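Local coordinates for putative glutathione S-transferase (Corynebacterium glutamicum, PDB 3M1G), which probably acts as a glutathione transferase of the omega-like, ECM4-related branch of that family, at residues 230-234 with 328-333; 223-227 with 273-277; 176-181 with 241-246; 193-197 with 217-221. All coordinates share one frame; numbering follows the deposited sequence.

Contact 1 of 4, residues 230-234 with 328-333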
# COMPACT_ATOMS: atom_id res chain seq x y z
N LEU A 230 -0.71 19.29 -12.99
CA LEU A 230 0.38 19.80 -12.15
C LEU A 230 1.76 19.56 -12.78
O LEU A 230 2.76 19.93 -12.18
CB LEU A 230 0.29 19.16 -10.76
CG LEU A 230 -0.89 19.61 -9.89
CD1 LEU A 230 -1.08 18.70 -8.67
CD2 LEU A 230 -0.68 21.06 -9.46
N SER A 231 1.81 19.02 -13.99
CA SER A 231 3.09 18.96 -14.69
C SER A 231 3.49 20.33 -15.26
O SER A 231 4.68 20.58 -15.46
CB SER A 231 3.06 17.91 -15.82
OG SER A 231 2.24 18.41 -16.88
N THR A 232 2.53 21.22 -15.52
CA THR A 232 2.85 22.53 -16.08
C THR A 232 2.49 23.74 -15.19
O THR A 232 2.72 24.86 -15.57
CB THR A 232 2.18 22.72 -17.44
OG1 THR A 232 0.76 22.66 -17.28
CG2 THR A 232 2.68 21.67 -18.48
N ARG A 233 1.91 23.50 -14.02
CA ARG A 233 1.49 24.54 -13.10
C ARG A 233 2.09 24.15 -11.75
O ARG A 233 2.04 22.97 -11.37
CB ARG A 233 -0.03 24.50 -12.95
CG ARG A 233 -0.83 24.84 -14.21
CD ARG A 233 -2.31 24.50 -13.98
NE ARG A 233 -3.13 24.77 -15.16
CZ ARG A 233 -3.15 24.00 -16.24
NH1 ARG A 233 -2.41 22.89 -16.35
NH2 ARG A 233 -3.93 24.34 -17.23
N ARG A 234 2.60 25.12 -10.99
CA ARG A 234 3.14 24.77 -9.68
C ARG A 234 2.05 24.25 -8.71
O ARG A 234 2.24 23.22 -8.05
CB ARG A 234 3.88 25.95 -9.05
CG ARG A 234 4.41 25.57 -7.71
CD ARG A 234 5.72 26.05 -7.44
NE ARG A 234 6.18 25.75 -6.08
CZ ARG A 234 7.17 26.44 -5.52
NH1 ARG A 234 7.73 27.45 -6.17
NH2 ARG A 234 7.55 26.18 -4.29
N HIS A 328 11.44 19.06 -2.67
CA HIS A 328 10.34 18.71 -3.56
C HIS A 328 10.58 18.99 -5.04
O HIS A 328 9.83 18.51 -5.88
CB HIS A 328 9.06 19.41 -3.08
CG HIS A 328 9.19 20.89 -2.94
ND1 HIS A 328 9.29 21.73 -4.02
CD2 HIS A 328 9.22 21.69 -1.84
CE1 HIS A 328 9.42 22.98 -3.59
NE2 HIS A 328 9.38 22.97 -2.27
N GLY A 329 11.59 19.78 -5.37
CA GLY A 329 11.86 20.12 -6.77
C GLY A 329 10.84 20.96 -7.57
O GLY A 329 10.99 21.13 -8.77
N ARG A 330 9.83 21.53 -6.92
CA ARG A 330 8.78 22.25 -7.63
C ARG A 330 9.11 23.71 -8.01
O ARG A 330 8.37 24.33 -8.79
CB ARG A 330 7.47 22.19 -6.82
CG ARG A 330 6.99 20.74 -6.58
CD ARG A 330 6.42 20.12 -7.84
NE ARG A 330 5.11 20.70 -8.18
CZ ARG A 330 4.44 20.41 -9.28
NH1 ARG A 330 4.94 19.55 -10.16
NH2 ARG A 330 3.27 20.98 -9.53
N GLU A 331 10.21 24.25 -7.46
CA GLU A 331 10.70 25.60 -7.82
C GLU A 331 11.00 25.71 -9.32
O GLU A 331 10.91 26.79 -9.86
CB GLU A 331 12.01 26.00 -7.08
CG GLU A 331 11.90 26.00 -5.56
CD GLU A 331 12.14 24.58 -4.92
OE1 GLU A 331 12.44 23.57 -5.64
OE2 GLU A 331 12.02 24.50 -3.67
N LYS A 332 11.32 24.60 -9.98
CA LYS A 332 11.54 24.61 -11.44
C LYS A 332 10.30 25.08 -12.21
O LYS A 332 10.42 25.55 -13.32
CB LYS A 332 11.95 23.22 -11.94
CG LYS A 332 10.76 22.27 -11.98
CD LYS A 332 11.04 20.82 -12.38
CE LYS A 332 9.65 20.12 -12.61
NZ LYS A 332 9.63 18.70 -12.14
N LEU A 333 9.10 24.94 -11.65
CA LEU A 333 7.88 25.46 -12.29
C LEU A 333 7.61 26.95 -12.02
O LEU A 333 6.60 27.47 -12.45
CB LEU A 333 6.66 24.63 -11.91
CG LEU A 333 6.67 23.18 -12.49
CD1 LEU A 333 5.57 22.37 -11.92
CD2 LEU A 333 6.51 23.21 -14.01
O HOH W 1 3.94 22.25 -6.07
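The carbonyl oxygen of L230 is gripped end-on by R330, with NH1 at 3.0 Å and NH2 at 2.9 Å from L230 O. Of the two donors, NH2 sits in the plane of this carbonyl, on a lone pair, whereas NH1 is tilted from it. NH2 then reaches a second carbonyl, R234 O, also at 2.9 Å and nearly straight (164°), approaching from above that carbonyl's plane. On the same guanidinium, NE donates to a water that in turn donates to R234 O, so R234 O is held both directly and through the water. To get there the R330 chain curls at chi2 (-73°) and chi3 (-72°), which brings the flat group in front of the turn that follows helix 209-229. L333 CD1 presses on one face of the guanidinium, and L333 CD2 lies 3.5 Å from S231 O. The segment 328-333 belongs to the long tail after helix 295-305; here it folds back onto the helical C-terminal domain, where R330 bonds to carbonyls of the loop 230-234. R234 runs past R330 in the opposite direction, its CD 3.4 Å from R330 O. The two guanidinium planes are almost perpendicular, and one face of the R234 group lies against the R330-E331 peptide. R234 NE forms a salt bridge with D282 of helix 274-284, so the arginine that packs on the tail is itself bonded to that helix. H328 takes the amide of R330 on its ND1 (3.0 Å from R330 N), in the ring plane, while its CE1 comes 3.8 Å from R234 NH2.

Contact 2 of 4, residues 223-227 with 273-277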
# COMPACT_ATOMS: atom_id res chain seq x y z
N LEU A 223 -6.97 11.23 -10.57
CA LEU A 223 -5.57 11.41 -10.13
C LEU A 223 -4.61 11.54 -11.31
O LEU A 223 -3.63 12.31 -11.27
CB LEU A 223 -5.14 10.30 -9.17
CG LEU A 223 -5.81 10.28 -7.78
CD1 LEU A 223 -5.41 9.01 -6.96
CD2 LEU A 223 -5.54 11.55 -6.95
N ASP A 224 -4.88 10.81 -12.40
CA ASP A 224 -4.01 10.95 -13.59
C ASP A 224 -4.21 12.32 -14.26
O ASP A 224 -3.27 12.90 -14.79
CB ASP A 224 -4.30 9.84 -14.61
CG ASP A 224 -3.69 8.49 -14.20
OD1 ASP A 224 -2.71 8.45 -13.41
OD2 ASP A 224 -4.22 7.45 -14.67
N TRP A 225 -5.45 12.82 -14.26
CA TRP A 225 -5.73 14.18 -14.72
C TRP A 225 -4.96 15.20 -13.84
O TRP A 225 -4.34 16.11 -14.37
CB TRP A 225 -7.24 14.48 -14.67
CG TRP A 225 -7.58 15.93 -14.56
CD1 TRP A 225 -7.32 16.91 -15.49
CD2 TRP A 225 -8.29 16.57 -13.50
NE1 TRP A 225 -7.78 18.11 -15.03
CE2 TRP A 225 -8.38 17.93 -13.82
CE3 TRP A 225 -8.85 16.12 -12.29
CZ2 TRP A 225 -9.02 18.86 -12.98
CZ3 TRP A 225 -9.49 17.06 -11.46
CH2 TRP A 225 -9.54 18.40 -11.80
N LEU A 226 -4.99 15.03 -12.52
CA LEU A 226 -4.28 15.99 -11.65
C LEU A 226 -2.75 15.95 -11.86
O LEU A 226 -2.07 16.99 -11.89
CB LEU A 226 -4.63 15.74 -10.18
CG LEU A 226 -6.05 16.10 -9.79
CD1 LEU A 226 -6.36 15.61 -8.38
CD2 LEU A 226 -6.30 17.62 -9.90
N GLU A 227 -2.22 14.74 -12.01
CA GLU A 227 -0.79 14.54 -12.23
C GLU A 227 -0.38 15.31 -13.50
O GLU A 227 0.66 16.00 -13.54
CB GLU A 227 -0.50 13.05 -12.35
CG GLU A 227 0.90 12.70 -12.82
CD GLU A 227 1.95 12.97 -11.77
OE1 GLU A 227 1.56 13.13 -10.58
OE2 GLU A 227 3.15 13.02 -12.14
N MSE A 273 3.95 9.03 -8.00
CA MSE A 273 3.33 9.95 -8.95
C MSE A 273 4.14 11.25 -8.85
O MSE A 273 3.96 12.03 -7.91
CB MSE A 273 1.89 10.23 -8.57
CG MSE A 273 0.97 8.99 -8.51
SE MSE A 273 0.58 8.29 -10.25
CE MSE A 273 -0.84 9.58 -10.72
N PRO A 274 5.06 11.47 -9.78
CA PRO A 274 6.08 12.47 -9.48
C PRO A 274 5.56 13.89 -9.27
O PRO A 274 6.02 14.56 -8.33
CB PRO A 274 7.02 12.45 -10.71
CG PRO A 274 6.73 11.19 -11.42
CD PRO A 274 5.35 10.70 -11.00
N ASN A 275 4.65 14.37 -10.12
CA ASN A 275 4.11 15.71 -9.91
C ASN A 275 3.28 15.83 -8.64
O ASN A 275 3.48 16.79 -7.87
CB ASN A 275 3.34 16.19 -11.12
CG ASN A 275 4.24 16.41 -12.30
OD1 ASN A 275 5.15 17.21 -12.23
ND2 ASN A 275 4.05 15.64 -13.34
N LEU A 276 2.39 14.88 -8.39
CA LEU A 276 1.58 14.93 -7.17
C LEU A 276 2.45 14.87 -5.94
O LEU A 276 2.15 15.53 -4.93
CB LEU A 276 0.55 13.79 -7.11
CG LEU A 276 -0.63 13.96 -8.09
CD1 LEU A 276 -1.44 12.63 -8.19
CD2 LEU A 276 -1.52 15.08 -7.65
N TRP A 277 3.51 14.06 -5.98
CA TRP A 277 4.37 13.90 -4.80
C TRP A 277 5.21 15.15 -4.50
O TRP A 277 5.37 15.52 -3.34
CB TRP A 277 5.28 12.69 -4.96
CG TRP A 277 6.25 12.38 -3.86
CD1 TRP A 277 7.53 12.03 -4.04
CD2 TRP A 277 6.03 12.34 -2.41
NE1 TRP A 277 8.14 11.78 -2.84
CE2 TRP A 277 7.26 11.98 -1.83
CE3 TRP A 277 4.93 12.60 -1.58
CZ2 TRP A 277 7.42 11.82 -0.44
CZ3 TRP A 277 5.10 12.49 -0.18
CH2 TRP A 277 6.34 12.10 0.37
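The N-terminal turn of helix 274-284 meets a carboxylate from helix 209-229: E227 accepts the backbone N-H groups of N275 and L276. N275 N donates to E227 OE2 and L276 N to E227 OE1, both at 2.9 Å, so each oxygen takes one amide on its syn side and the group is fixed against rotation. N275 ND2 adds a weak bond to OE2. The E227 chain leaves with CG opposite the backbone N and bends at chi2 (72°), which turns the acid end toward the helix start, where the helix dipole would probably stabilise its negative charge. These two helices are neighbours in the all-helical C-terminal domain of the glutathione transferase fold, and apolar groups fill in beside the acid. L276 CD2 lies 4.1 Å from L226 CB, and L276 CD1 is 4.4 Å from L223 CD2. Selenomethionine M273, at the N-cap position, curls through bends at chi2 and chi3 so that its CE packs 3.8 Å from E227 CB and 3.5 Å from D224 OD1; that carboxylate oxygen has its salt-bridge partner in R267. The L223 side chain is about 8 Å from that of Y259, which is predicted to lower the pKa of the predicted nucleophilic cysteine.

Contact 3 of 4, residues 176-181 with 241-246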
# COMPACT_ATOMS: atom_id res chain seq x y z
N LEU A 176 -6.44 33.84 -1.07
CA LEU A 176 -6.55 32.42 -1.45
C LEU A 176 -7.68 32.15 -2.46
O LEU A 176 -7.78 31.06 -3.02
CB LEU A 176 -6.78 31.54 -0.19
CG LEU A 176 -5.65 31.61 0.83
CD1 LEU A 176 -6.01 30.91 2.14
CD2 LEU A 176 -4.30 30.98 0.22
N TYR A 177 -8.54 33.14 -2.67
CA TYR A 177 -9.71 32.97 -3.54
C TYR A 177 -9.91 34.22 -4.41
O TYR A 177 -10.91 34.94 -4.27
CB TYR A 177 -10.93 32.71 -2.68
CG TYR A 177 -12.16 32.18 -3.43
CD1 TYR A 177 -12.08 31.03 -4.22
CD2 TYR A 177 -13.40 32.79 -3.32
CE1 TYR A 177 -13.19 30.51 -4.89
CE2 TYR A 177 -14.56 32.27 -3.99
CZ TYR A 177 -14.42 31.13 -4.77
OH TYR A 177 -15.47 30.56 -5.45
N PRO A 178 -8.93 34.50 -5.27
CA PRO A 178 -8.97 35.77 -6.00
C PRO A 178 -10.03 35.81 -7.10
O PRO A 178 -10.23 34.82 -7.82
CB PRO A 178 -7.59 35.83 -6.64
CG PRO A 178 -6.95 34.56 -6.42
CD PRO A 178 -7.78 33.67 -5.64
N ALA A 179 -10.66 36.97 -7.22
CA ALA A 179 -11.78 37.21 -8.13
C ALA A 179 -11.54 36.66 -9.53
O ALA A 179 -12.42 36.01 -10.09
CB ALA A 179 -12.11 38.74 -8.20
N GLU A 180 -10.35 36.86 -10.08
CA GLU A 180 -10.08 36.50 -11.48
C GLU A 180 -9.97 34.99 -11.70
O GLU A 180 -9.91 34.56 -12.85
CB GLU A 180 -8.75 37.07 -11.97
CG GLU A 180 -8.24 38.32 -11.25
CD GLU A 180 -7.51 37.99 -9.94
OE1 GLU A 180 -6.49 37.25 -9.97
OE2 GLU A 180 -7.97 38.51 -8.90
N LEU A 181 -9.85 34.20 -10.63
CA LEU A 181 -9.67 32.76 -10.79
C LEU A 181 -10.92 31.98 -10.41
O LEU A 181 -10.95 30.77 -10.62
CB LEU A 181 -8.48 32.25 -9.92
CG LEU A 181 -7.09 32.81 -10.23
CD1 LEU A 181 -6.04 32.25 -9.25
CD2 LEU A 181 -6.71 32.50 -11.66
N ILE A 241 -0.66 29.27 -4.14
CA ILE A 241 -1.63 28.45 -3.43
C ILE A 241 -3.00 29.16 -3.40
O ILE A 241 -3.08 30.38 -3.21
CB ILE A 241 -1.16 28.15 -1.99
CG1 ILE A 241 0.07 27.25 -2.05
CG2 ILE A 241 -2.33 27.53 -1.12
CD1 ILE A 241 0.83 27.06 -0.74
N THR A 242 -4.05 28.38 -3.68
CA THR A 242 -5.43 28.85 -3.58
C THR A 242 -6.30 27.86 -2.80
O THR A 242 -5.86 26.77 -2.41
CB THR A 242 -6.07 29.00 -4.99
OG1 THR A 242 -6.03 27.74 -5.68
CG2 THR A 242 -5.36 30.10 -5.85
N GLU A 243 -7.54 28.27 -2.54
CA GLU A 243 -8.57 27.41 -2.00
C GLU A 243 -8.60 26.00 -2.59
O GLU A 243 -8.86 25.04 -1.87
CB GLU A 243 -9.93 28.08 -2.22
CG GLU A 243 -11.18 27.28 -1.87
CD GLU A 243 -11.57 27.32 -0.37
OE1 GLU A 243 -11.01 28.13 0.38
OE2 GLU A 243 -12.49 26.54 0.02
N ALA A 244 -8.44 25.88 -3.91
CA ALA A 244 -8.39 24.57 -4.58
C ALA A 244 -7.36 23.60 -3.99
O ALA A 244 -7.64 22.42 -3.79
CB ALA A 244 -8.16 24.76 -6.12
N ASP A 245 -6.17 24.12 -3.67
CA ASP A 245 -5.10 23.31 -3.06
C ASP A 245 -5.46 22.91 -1.63
O ASP A 245 -5.21 21.78 -1.18
CB ASP A 245 -3.78 24.08 -3.11
CG ASP A 245 -3.43 24.54 -4.50
OD1 ASP A 245 -3.20 23.68 -5.39
OD2 ASP A 245 -3.35 25.80 -4.70
N ILE A 246 -6.15 23.81 -0.91
CA ILE A 246 -6.58 23.53 0.43
C ILE A 246 -7.66 22.43 0.47
O ILE A 246 -7.77 21.71 1.47
CB ILE A 246 -7.02 24.83 1.07
CG1 ILE A 246 -5.75 25.72 1.25
CG2 ILE A 246 -7.75 24.59 2.38
CD1 ILE A 246 -6.01 27.14 1.32
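L176 carries the tight half of this contact. Its carbonyl oxygen receives the first amide of helix 243-253, with E243 N 2.8 Å from L176 O and a nearly straight bond (166°). The side chain leaves with CG beside its own backbone N (chi1 -62°), which sends the two methyls to different partners: CD1 meets I246 CD1 at 3.9 Å, and CD2 lies 3.7 Å from I241 O. I241 and I246 stand just before the N-cap and in the first turn, the positions of a hydrophobic staple. T242 is the N-cap itself, and its N donates to D245 OD2 at 2.9 Å, on the anti lone pair. This is one half of a capping box, in the S/T-x-x-D sequence familiar from the start of this helix in glutathione transferases. The other side, partly open to solvent, is looser: L181 CD1 approaches T242 CG2 only to 4.1 Å, P178 CD lies 4.3 Å from the same methyl, and the Y177 ring meets E243 CB obliquely through CD1. The acid end of E243 looks elsewhere, to T158 and R247. Around the contact, L176 and I246 both pack on L82 of helix 71-83, I159 of helix 154-163 backs Y177 and E243, and M185 of helix 182-197 touches Y177 and T242.

Contact 4 of 4, residues 193-197 with 217-221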
# COMPACT_ATOMS: atom_id res chain seq x y z
N PHE A 193 -13.74 17.22 -5.90
CA PHE A 193 -14.65 16.78 -4.85
C PHE A 193 -15.33 15.42 -5.16
O PHE A 193 -15.32 14.54 -4.33
CB PHE A 193 -15.74 17.82 -4.63
CG PHE A 193 -16.78 17.37 -3.69
CD1 PHE A 193 -16.47 17.19 -2.35
CD2 PHE A 193 -18.06 17.12 -4.13
CE1 PHE A 193 -17.46 16.77 -1.46
CE2 PHE A 193 -19.07 16.70 -3.24
CZ PHE A 193 -18.76 16.51 -1.91
N THR A 194 -15.96 15.28 -6.31
CA THR A 194 -16.70 14.06 -6.58
C THR A 194 -15.77 12.87 -6.89
O THR A 194 -16.06 11.74 -6.51
CB THR A 194 -17.76 14.24 -7.72
OG1 THR A 194 -17.11 14.56 -8.95
CG2 THR A 194 -18.80 15.35 -7.36
N GLU A 195 -14.65 13.10 -7.57
CA GLU A 195 -13.83 11.97 -8.04
C GLU A 195 -12.65 11.62 -7.12
O GLU A 195 -12.14 10.50 -7.19
CB GLU A 195 -13.29 12.28 -9.42
CG GLU A 195 -14.32 12.76 -10.40
CD GLU A 195 -15.52 11.82 -10.52
OE1 GLU A 195 -15.33 10.67 -11.03
OE2 GLU A 195 -16.65 12.26 -10.14
N VAL A 196 -12.22 12.57 -6.28
CA VAL A 196 -11.04 12.40 -5.41
C VAL A 196 -11.39 12.51 -3.93
O VAL A 196 -11.20 11.51 -3.19
CB VAL A 196 -9.93 13.37 -5.80
CG1 VAL A 196 -8.68 13.20 -4.91
CG2 VAL A 196 -9.57 13.15 -7.33
N ASN A 197 -11.88 13.69 -3.47
CA ASN A 197 -12.20 13.87 -2.06
C ASN A 197 -13.21 12.83 -1.58
O ASN A 197 -12.99 12.20 -0.55
CB ASN A 197 -12.81 15.27 -1.71
CG ASN A 197 -11.90 16.45 -2.05
OD1 ASN A 197 -12.43 17.48 -2.46
ND2 ASN A 197 -10.56 16.33 -1.88
N LYS A 217 -11.78 3.06 -10.58
CA LYS A 217 -11.52 3.54 -11.91
C LYS A 217 -11.70 5.05 -11.95
O LYS A 217 -10.85 5.75 -12.45
CB LYS A 217 -12.46 2.89 -12.91
CG LYS A 217 -12.06 3.05 -14.36
CD LYS A 217 -13.22 2.58 -15.27
CE LYS A 217 -12.83 2.52 -16.74
NZ LYS A 217 -14.08 2.40 -17.61
N ARG A 218 -12.80 5.54 -11.39
CA ARG A 218 -13.04 6.99 -11.34
C ARG A 218 -11.95 7.74 -10.60
O ARG A 218 -11.49 8.79 -11.05
CB ARG A 218 -14.42 7.29 -10.73
CG ARG A 218 -15.58 7.06 -11.72
CD ARG A 218 -16.94 7.20 -11.04
NE ARG A 218 -17.19 8.56 -10.52
CZ ARG A 218 -18.29 8.91 -9.84
NH1 ARG A 218 -19.22 8.01 -9.56
NH2 ARG A 218 -18.45 10.14 -9.42
N LEU A 219 -11.52 7.21 -9.46
CA LEU A 219 -10.49 7.88 -8.67
C LEU A 219 -9.21 8.05 -9.49
O LEU A 219 -8.59 9.13 -9.50
CB LEU A 219 -10.21 7.08 -7.39
CG LEU A 219 -9.02 7.49 -6.54
CD1 LEU A 219 -9.23 8.88 -5.93
CD2 LEU A 219 -8.76 6.44 -5.41
N TRP A 220 -8.82 7.00 -10.20
CA TRP A 220 -7.54 7.04 -10.90
C TRP A 220 -7.55 7.84 -12.20
O TRP A 220 -6.51 8.40 -12.58
CB TRP A 220 -6.94 5.60 -11.05
CG TRP A 220 -6.37 5.22 -9.71
CD1 TRP A 220 -6.94 4.40 -8.76
CD2 TRP A 220 -5.18 5.71 -9.13
NE1 TRP A 220 -6.17 4.38 -7.63
CE2 TRP A 220 -5.09 5.18 -7.82
CE3 TRP A 220 -4.16 6.55 -9.59
CZ2 TRP A 220 -4.01 5.42 -7.00
CZ3 TRP A 220 -3.09 6.82 -8.74
CH2 TRP A 220 -3.03 6.26 -7.47
N VAL A 221 -8.69 7.90 -12.89
CA VAL A 221 -8.86 8.82 -14.02
C VAL A 221 -8.61 10.26 -13.49
O VAL A 221 -7.88 11.03 -14.13
CB VAL A 221 -10.29 8.73 -14.64
CG1 VAL A 221 -10.59 9.96 -15.49
CG2 VAL A 221 -10.47 7.42 -15.52
O HOH W 2 -13.25 10.30 -12.61
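E195 and R218 form a two-bond, side-on salt bridge between helices 182-197 and 209-229. R218 NE donates to E195 OE1 and R218 NH2 to E195 OE2, each at 2.9 Å and almost straight, with both oxygens met on their syn sides. Carboxylate and guanidinium are nearly coplanar, 19° apart. The torsions explain the fit: the E195 chain is folded by a bend at chi2 (-53°), while R218 runs extended to CD and then turns at chi3 (63°), laying its NE edge along the acid. T194 fixes the carboxylate further, its hydroxyl donating to E195 OE2 at 2.6 Å on the anti lone pair. A water donates to both E195 OE1 and R218 O, a second link between the helices. Beside this polar strip, L219 has CG opposite its backbone N, which swings CD1 over the other helix to 4.0 Å from V196 CA. The backbones come close as well: L219 CA makes a CA-H...O contact of 3.4 Å with E195 O, inside the wider pi-type turn at 193-197. The short helical segments cross almost perpendicularly, their axes 8.3 Å apart at closest approach. Such close helix-on-helix packing belongs to the helical C-terminal domain of the glutathione transferase fold, and here the side chains of L219 and V196 lie about 7 Å and 9 Å from those of Y259 and Y201, residues with predicted catalytic roles.

How the contacts relate
From the N terminus, the loop 176-181 opens contact 3, and helix 182-197 follows. Contact 4 then closes a short loop by bringing 193-197 against 217-221, nested inside the span of contact 3 and in series with contacts 2 and 1, which open later, at 223-227 and 230-234. Contact 3 closes at 241-246, contact 2 at 273-277 and contact 1 last, at 328-333, so these three cross one another. Helix 209-229 serves contacts 4 and 2, where L223 touches V196. N275 packs on R330 and S231, joining contacts 2 and 1. Contacts 2 and 4 join helices, contact 3 a loop to helix 243-253, and contact 1 the C-terminal tail to the loop after helix 209-229.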